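Local coordinates for vaginolysin (Gardnerella vaginalis, PDB 5IMY), which is assigned to the cholesterol-dependent cytolysins and, like its relatives, probably binds cholesterol-containing host membranes and perforates them as a toxin, at residues R166-S171 and N213-Y218; V259-S264 and A345-Y350; M265-D270 and T304-V309. One frame throughout, in Å; residues are numbered along the deposited sequence.

Interaction 1 of 3, residues R166-S171 and N213-Y218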
# COMPACT_ATOMS: atom_id res chain seq x y z
N ARG A 166 35.93 4.65 -20.27
CA ARG A 166 34.48 4.73 -20.26
C ARG A 166 33.96 3.72 -19.25
O ARG A 166 34.25 2.53 -19.35
CB ARG A 166 33.90 4.43 -21.64
CG ARG A 166 32.38 4.47 -21.68
CD ARG A 166 31.82 3.55 -22.74
NE ARG A 166 32.35 3.88 -24.06
CZ ARG A 166 31.95 4.92 -24.77
NH1 ARG A 166 31.01 5.73 -24.29
NH2 ARG A 166 32.49 5.16 -25.96
N MET A 167 33.19 4.20 -18.28
CA MET A 167 32.70 3.36 -17.21
C MET A 167 31.21 3.08 -17.40
O MET A 167 30.45 3.97 -17.80
CB MET A 167 32.93 4.02 -15.85
CG MET A 167 33.49 3.08 -14.80
SD MET A 167 32.30 2.70 -13.51
CE MET A 167 33.08 3.53 -12.12
N GLN A 168 30.82 1.84 -17.14
CA GLN A 168 29.43 1.43 -17.18
C GLN A 168 29.20 0.43 -16.06
O GLN A 168 30.08 -0.38 -15.75
CB GLN A 168 29.07 0.80 -18.54
CG GLN A 168 29.64 -0.59 -18.75
CD GLN A 168 29.79 -0.94 -20.22
OE1 GLN A 168 29.22 -0.27 -21.09
NE2 GLN A 168 30.56 -1.98 -20.51
N TYR A 169 28.04 0.51 -15.43
CA TYR A 169 27.73 -0.36 -14.30
C TYR A 169 26.30 -0.86 -14.41
O TYR A 169 25.42 -0.16 -14.90
CB TYR A 169 27.94 0.36 -12.96
CG TYR A 169 27.02 1.54 -12.72
CD1 TYR A 169 25.75 1.36 -12.19
CD2 TYR A 169 27.43 2.84 -13.02
CE1 TYR A 169 24.91 2.43 -11.98
CE2 TYR A 169 26.59 3.91 -12.80
CZ TYR A 169 25.33 3.70 -12.28
OH TYR A 169 24.49 4.77 -12.06
N ASP A 170 26.10 -2.08 -13.94
CA ASP A 170 24.78 -2.70 -13.88
C ASP A 170 24.51 -3.11 -12.45
O ASP A 170 25.33 -3.79 -11.82
CB ASP A 170 24.70 -3.92 -14.81
CG ASP A 170 24.96 -3.56 -16.26
OD1 ASP A 170 24.00 -3.13 -16.95
OD2 ASP A 170 26.11 -3.70 -16.72
N SER A 171 23.36 -2.69 -11.93
CA SER A 171 22.99 -2.92 -10.54
C SER A 171 21.82 -3.88 -10.46
O SER A 171 21.05 -4.04 -11.41
CB SER A 171 22.63 -1.60 -9.85
OG SER A 171 23.78 -0.81 -9.60
N ASN A 213 28.02 -4.68 -10.99
CA ASN A 213 29.15 -5.02 -11.84
C ASN A 213 29.71 -3.73 -12.43
O ASN A 213 29.00 -3.01 -13.14
CB ASN A 213 28.72 -5.98 -12.95
CG ASN A 213 29.88 -6.47 -13.79
OD1 ASN A 213 31.02 -6.54 -13.33
ND2 ASN A 213 29.59 -6.82 -15.04
N PHE A 214 30.97 -3.44 -12.14
CA PHE A 214 31.65 -2.26 -12.67
C PHE A 214 32.59 -2.68 -13.79
O PHE A 214 33.42 -3.58 -13.60
CB PHE A 214 32.43 -1.52 -11.59
CG PHE A 214 31.57 -0.76 -10.63
CD1 PHE A 214 31.08 0.49 -10.96
CD2 PHE A 214 31.25 -1.29 -9.39
CE1 PHE A 214 30.29 1.20 -10.07
CE2 PHE A 214 30.46 -0.59 -8.50
CZ PHE A 214 29.98 0.66 -8.84
N LYS A 215 32.46 -2.03 -14.94
CA LYS A 215 33.32 -2.27 -16.09
C LYS A 215 33.97 -0.96 -16.49
O LYS A 215 33.28 -0.00 -16.86
CB LYS A 215 32.54 -2.86 -17.26
CG LYS A 215 32.44 -4.37 -17.22
CD LYS A 215 31.47 -4.90 -18.27
CE LYS A 215 31.43 -6.42 -18.25
NZ LYS A 215 30.28 -6.96 -19.02
N GLN A 216 35.30 -0.91 -16.42
CA GLN A 216 36.09 0.24 -16.85
C GLN A 216 36.82 -0.16 -18.13
O GLN A 216 37.74 -0.99 -18.09
CB GLN A 216 37.06 0.68 -15.76
CG GLN A 216 36.41 0.81 -14.39
CD GLN A 216 37.30 1.52 -13.39
OE1 GLN A 216 38.04 0.88 -12.64
NE2 GLN A 216 37.22 2.84 -13.37
N THR A 217 36.41 0.41 -19.25
CA THR A 217 36.97 0.08 -20.55
C THR A 217 37.98 1.15 -20.95
O THR A 217 37.63 2.32 -21.09
CB THR A 217 35.87 -0.04 -21.61
OG1 THR A 217 34.95 -1.06 -21.23
CG2 THR A 217 36.47 -0.38 -22.98
N TYR A 218 39.24 0.74 -21.14
CA TYR A 218 40.26 1.64 -21.66
C TYR A 218 40.20 1.74 -23.18
O TYR A 218 40.29 2.84 -23.74
CB TYR A 218 41.64 1.17 -21.22
CG TYR A 218 41.83 1.09 -19.73
CD1 TYR A 218 41.45 2.14 -18.90
CD2 TYR A 218 42.37 -0.04 -19.14
CE1 TYR A 218 41.61 2.06 -17.53
CE2 TYR A 218 42.53 -0.13 -17.78
CZ TYR A 218 42.16 0.92 -16.97
OH TYR A 218 42.33 0.82 -15.61
O HOH W 1 32.89 -0.15 -19.69
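Bends about both CB-CG (chi2 -110°) and CG-SD in Met167 turn its sulfur toward Phe214, whose ring leans toward strand 166-171. SD reaches CD1 of Phe214 at 3.6 Å and lies at the ring edge, near its plane, as a Met-aromatic contact. Tyr169 places its CG between the backbone N and carbonyl carbon (chi1 64°), which swings its own ring away and leaves CB to touch Phe214 CD1 at 3.7 Å. Beside this group the CG of Met167 runs alongside the CG of Gln216.

On the sheet face of Arg166, Gln168, Lys215 and Thr217 the chemistry is more polar. The extended Gln168 side chain slants across that of Lys215, bringing NE2 within 3.8 Å of Lys215 CD, while the equally extended lysine carries NZ onward to Asn78. A water donates to Arg166 O (3.0 Å) and to Lys215 O (2.9 Å) and shares a hydrogen bond with Thr217 OG1, linking two backbone carbonyls to one hydroxyl.

Underneath, antiparallel backbone bonds run from Arg166-Thr217 to Asp170-Asn213; Thr217 N to Arg166 O measures 3.0 Å, whereas the return bond from Arg166 N is weak. Helices 177-184, 188-191 and 199-203 lie in the connection between the strands, an arrangement typical of neighbouring strands of the domain 3 core sheet in cholesterol-dependent cytolysins.

Interaction 2 of 3, residues V259-S264 and A345-Y350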
# COMPACT_ATOMS: atom_id res chain seq x y z
N VAL A 259 36.12 -6.84 -28.67
CA VAL A 259 36.42 -7.21 -27.29
C VAL A 259 36.88 -5.96 -26.56
O VAL A 259 37.79 -5.26 -27.04
CB VAL A 259 37.48 -8.32 -27.21
CG1 VAL A 259 37.92 -8.55 -25.76
CG2 VAL A 259 36.95 -9.60 -27.82
N ALA A 260 36.27 -5.68 -25.41
CA ALA A 260 36.65 -4.54 -24.60
C ALA A 260 37.73 -4.94 -23.61
O ALA A 260 37.69 -6.02 -23.03
CB ALA A 260 35.43 -3.99 -23.85
N TYR A 261 38.71 -4.05 -23.43
CA TYR A 261 39.83 -4.29 -22.54
C TYR A 261 39.82 -3.25 -21.43
O TYR A 261 39.54 -2.07 -21.67
CB TYR A 261 41.16 -4.25 -23.29
CG TYR A 261 41.37 -5.42 -24.22
CD1 TYR A 261 42.18 -6.48 -23.86
CD2 TYR A 261 40.75 -5.46 -25.46
CE1 TYR A 261 42.37 -7.56 -24.70
CE2 TYR A 261 40.93 -6.53 -26.32
CZ TYR A 261 41.75 -7.58 -25.93
OH TYR A 261 41.94 -8.65 -26.77
N GLY A 262 40.13 -3.69 -20.22
CA GLY A 262 40.22 -2.77 -19.10
C GLY A 262 40.17 -3.44 -17.75
O GLY A 262 40.95 -4.35 -17.47
N ARG A 263 39.26 -2.98 -16.89
CA ARG A 263 39.20 -3.40 -15.50
C ARG A 263 37.76 -3.70 -15.13
O ARG A 263 36.87 -2.90 -15.41
CB ARG A 263 39.78 -2.31 -14.60
CG ARG A 263 40.28 -2.78 -13.24
CD ARG A 263 41.28 -1.79 -12.68
NE ARG A 263 41.43 -1.90 -11.23
CZ ARG A 263 40.66 -1.26 -10.35
NH1 ARG A 263 39.68 -0.47 -10.76
NH2 ARG A 263 40.87 -1.42 -9.05
N SER A 264 37.54 -4.86 -14.51
CA SER A 264 36.20 -5.32 -14.16
C SER A 264 36.19 -5.81 -12.72
O SER A 264 37.14 -6.45 -12.27
CB SER A 264 35.75 -6.44 -15.10
OG SER A 264 34.58 -7.08 -14.61
N ALA A 345 45.25 -4.36 -20.25
CA ALA A 345 45.41 -5.47 -21.22
C ALA A 345 44.75 -6.76 -20.73
O ALA A 345 45.18 -7.86 -21.08
CB ALA A 345 46.89 -5.75 -21.58
N VAL A 346 43.70 -6.62 -19.94
CA VAL A 346 42.81 -7.73 -19.59
C VAL A 346 41.52 -7.54 -20.38
O VAL A 346 40.87 -6.49 -20.25
CB VAL A 346 42.52 -7.79 -18.08
CG1 VAL A 346 41.47 -8.86 -17.79
CG2 VAL A 346 43.77 -8.11 -17.30
N PRO A 347 41.10 -8.51 -21.20
CA PRO A 347 39.74 -8.45 -21.75
C PRO A 347 38.71 -8.63 -20.66
O PRO A 347 38.85 -9.48 -19.78
CB PRO A 347 39.71 -9.61 -22.76
CG PRO A 347 40.78 -10.54 -22.30
CD PRO A 347 41.85 -9.68 -21.70
N ILE A 348 37.66 -7.80 -20.71
CA ILE A 348 36.64 -7.80 -19.67
C ILE A 348 35.28 -8.13 -20.26
O ILE A 348 34.40 -8.66 -19.57
CB ILE A 348 36.59 -6.45 -18.93
CG1 ILE A 348 36.47 -5.29 -19.94
CG2 ILE A 348 37.83 -6.28 -18.06
CD1 ILE A 348 36.26 -3.93 -19.29
N ALA A 349 35.09 -7.82 -21.55
CA ALA A 349 33.81 -8.06 -22.19
C ALA A 349 34.03 -8.32 -23.67
O ALA A 349 35.04 -7.92 -24.25
CB ALA A 349 32.85 -6.88 -22.00
N TYR A 350 33.06 -9.00 -24.29
CA TYR A 350 33.09 -9.26 -25.71
C TYR A 350 31.68 -9.20 -26.28
O TYR A 350 30.70 -9.45 -25.57
CB TYR A 350 33.73 -10.62 -26.04
CG TYR A 350 32.94 -11.83 -25.60
CD1 TYR A 350 32.21 -12.57 -26.52
CD2 TYR A 350 32.94 -12.25 -24.27
CE1 TYR A 350 31.49 -13.69 -26.12
CE2 TYR A 350 32.22 -13.36 -23.87
CZ TYR A 350 31.50 -14.08 -24.80
OH TYR A 350 30.79 -15.18 -24.40
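A classic beta bulge joins strand 259-261 to strand 347-350: Ile348 and Ala349 together face Ala260. The carbonyl O of Ala260 accepts a nearly straight bond from Ile348 N at 2.9 Å and a long, weak one from Ala349 N, while Ala260 N donates to Ala349 O at 2.8 Å. The psi of Ile348, -27°, is far from an extended value and accommodates the extra residue. Beyond the bulge, Gly262 N reaches Val346 O at 2.9 Å. Gly262 turns the corner between strands with backbone angles that would jam a CB against the preceding carbonyl oxygen, a conformation suited to glycine.

Ile348 fills the inside of this corner. Its CG1 sits between the backbone N and the carbonyl carbon (chi1 52°), which lays CG1 against Ala260 O and sends CG2 to Ser264 CB at 3.6 Å and across Gly262. On the face that carries Val259, Tyr261, Pro347 and Tyr350, Pro347 CB stands over one face of the Tyr261 ring, 4.3 Å from its centroid, a CH-pi contact, while Pro347 CD nears Tyr261 CE1 at 3.7 Å. Val259 CG1 lies alongside Pro347 CB, and its CG2 meets Tyr350 CB at 3.8 Å. Tyr350 ends in a hydrogen bond to Asn104.

One strong and one weak N-H bond thus converge on the buried carbonyl of Ala260, so the irregular step in the register is met by backbone bonding while apolar carbon packs around it.

Interaction 3 of 3, residues M265-D270 and T304-V309. Unlike the reference sequence in segment 304-309: Cys307 (reference Thr).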
# COMPACT_ATOMS: atom_id res chain seq x y z
N MET A 265 35.11 -5.51 -12.01
CA MET A 265 34.97 -5.97 -10.63
C MET A 265 33.50 -6.05 -10.25
O MET A 265 32.65 -5.36 -10.82
CB MET A 265 35.70 -5.04 -9.65
CG MET A 265 35.20 -3.61 -9.64
SD MET A 265 35.94 -2.65 -8.30
CE MET A 265 34.99 -1.15 -8.43
N TYR A 266 33.21 -6.91 -9.28
CA TYR A 266 31.89 -7.05 -8.69
C TYR A 266 31.91 -6.50 -7.27
O TYR A 266 32.84 -6.76 -6.51
CB TYR A 266 31.45 -8.52 -8.68
CG TYR A 266 30.85 -8.99 -9.98
CD1 TYR A 266 29.49 -8.91 -10.21
CD2 TYR A 266 31.66 -9.52 -10.99
CE1 TYR A 266 28.94 -9.34 -11.40
CE2 TYR A 266 31.11 -9.95 -12.18
CZ TYR A 266 29.75 -9.86 -12.38
OH TYR A 266 29.20 -10.29 -13.57
N VAL A 267 30.87 -5.75 -6.92
CA VAL A 267 30.80 -5.08 -5.62
C VAL A 267 29.48 -5.44 -4.96
O VAL A 267 28.42 -5.38 -5.60
CB VAL A 267 30.92 -3.55 -5.76
CG1 VAL A 267 30.96 -2.90 -4.39
CG2 VAL A 267 32.17 -3.19 -6.56
N LYS A 268 29.54 -5.80 -3.68
CA LYS A 268 28.36 -6.08 -2.87
C LYS A 268 28.21 -4.96 -1.84
O LYS A 268 29.08 -4.78 -0.99
CB LYS A 268 28.48 -7.43 -2.17
CG LYS A 268 27.32 -7.75 -1.22
CD LYS A 268 27.54 -9.04 -0.45
CE LYS A 268 28.66 -8.90 0.59
NZ LYS A 268 28.90 -10.17 1.33
N PHE A 269 27.11 -4.22 -1.93
CA PHE A 269 26.71 -3.27 -0.91
C PHE A 269 25.64 -3.92 -0.04
O PHE A 269 24.64 -4.41 -0.55
CB PHE A 269 26.15 -1.98 -1.51
CG PHE A 269 27.06 -1.31 -2.49
CD1 PHE A 269 27.85 -0.25 -2.10
CD2 PHE A 269 27.11 -1.73 -3.81
CE1 PHE A 269 28.69 0.38 -3.00
CE2 PHE A 269 27.94 -1.10 -4.72
CZ PHE A 269 28.73 -0.04 -4.31
N ASP A 270 25.85 -3.91 1.28
CA ASP A 270 24.81 -4.34 2.19
C ASP A 270 24.84 -3.50 3.46
O ASP A 270 25.88 -2.95 3.83
CB ASP A 270 24.92 -5.84 2.54
CG ASP A 270 26.21 -6.19 3.26
OD1 ASP A 270 26.87 -5.28 3.80
OD2 ASP A 270 26.56 -7.39 3.29
N THR A 304 26.88 1.23 5.29
CA THR A 304 26.91 0.36 4.13
C THR A 304 28.27 -0.33 4.06
O THR A 304 29.29 0.32 3.81
CB THR A 304 26.63 1.15 2.85
OG1 THR A 304 25.36 1.79 2.95
CG2 THR A 304 26.64 0.23 1.63
N SER A 305 28.28 -1.64 4.30
CA SER A 305 29.48 -2.43 4.07
C SER A 305 29.67 -2.63 2.57
O SER A 305 28.70 -2.80 1.83
CB SER A 305 29.38 -3.78 4.78
OG SER A 305 30.66 -4.33 5.03
N VAL A 306 30.92 -2.60 2.13
CA VAL A 306 31.27 -2.75 0.72
C VAL A 306 32.25 -3.90 0.58
O VAL A 306 33.28 -3.94 1.26
CB VAL A 306 31.85 -1.45 0.14
CG1 VAL A 306 32.54 -1.70 -1.20
CG2 VAL A 306 30.75 -0.41 -0.03
N CYS A 307 31.93 -4.84 -0.32
CA CYS A 307 32.74 -6.02 -0.57
C CYS A 307 32.95 -6.12 -2.07
O CYS A 307 31.98 -6.32 -2.82
CB CYS A 307 32.05 -7.27 -0.01
SG CYS A 307 32.65 -8.87 -0.61
N ALA A 308 34.20 -5.98 -2.51
CA ALA A 308 34.53 -5.87 -3.93
C ALA A 308 35.56 -6.92 -4.29
O ALA A 308 36.64 -6.95 -3.70
CB ALA A 308 35.08 -4.48 -4.26
N VAL A 309 35.24 -7.77 -5.27
CA VAL A 309 36.19 -8.74 -5.80
C VAL A 309 36.53 -8.32 -7.22
O VAL A 309 35.63 -8.07 -8.04
CB VAL A 309 35.64 -10.17 -5.76
CG1 VAL A 309 35.02 -10.45 -4.40
CG2 VAL A 309 34.62 -10.43 -6.88
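Val306 wedges between Val267 and Phe269 on the tightly packed face of this antiparallel strand pair. Its CG1, anti to the backbone N, meets CG1 of Val267 at 3.8 Å, and CG2, on the other branch, touches CD1 of Phe269 at 3.6 Å. The side chains of Phe269 and Val306 run alongside each other, while the methyl CG2 of Thr304 comes up at the ring edge, in its plane, 4.0 Å from CD1. Ala308 CB adds a contact to Val267 CG2, and the CB of Met265 rests against the carbonyl O of Val309 at 3.4 Å. Helix 326-335 packs onto this face through Ile333, Leu329 and Leu332, and Phe269 also meets Val282 of helix 278-286.

The other face is buried and apolar where Tyr266 CB meets Val309 CG2, becomes more polar toward Lys268 and Asp270, and is exposed at Ser305. Lys268 leaves with CG anti to the backbone N (chi1 176°) and kinks at chi3 (70°), so that CE passes CB of Cys307 at 3.8 Å while NZ hydrogen-bonds to Leu195 O. Cys307, a threonine in the reference sequence, forms a disulfide with Cys322. Asp270 folds its carboxylate back toward the neighbouring strand, and OD2 has a long, weak ion pair with Lys207.

Between the faces, paired backbone bonds join Tyr266 with Val309, Lys268 with Cys307 and Asp270 with Ser305; Val309 N to Tyr266 O is 2.9 Å and Ser305 N to Asp270 O 2.8 Å. The pairing is thus held by backbone bonds, with one side packed against helices 326-335 and 278-286 by branched and aromatic carbon, the other turning polar toward Ser305 and tied covalently through Cys307.

How the interactions relate
All three contacts belong to one strongly bent antiparallel sheet, with corners at Tyr218 and Gly262. Strand 208-223, part of interaction 1, also pairs with strands 253-261 and 263-271: Gln216 N lies 2.7 Å from Arg263 O and Tyr218 N 2.9 Å from Tyr261 O, both probable hydrogen bonds into interaction 2, whose centre is about 10 Å away. Toward interaction 3, about 14 Å between centres, Phe214 N probably bonds Met265 O (2.9 Å), and Phe214 CD2 packs on Val267 CG2 at 3.5 Å. Interactions 2 and 3, about 20 Å apart, adjoin along strand 263-271. Strands 166-173, 208-223, 263-271 and 305-311 follow in order, as in the domain 3 core of related cytolysins.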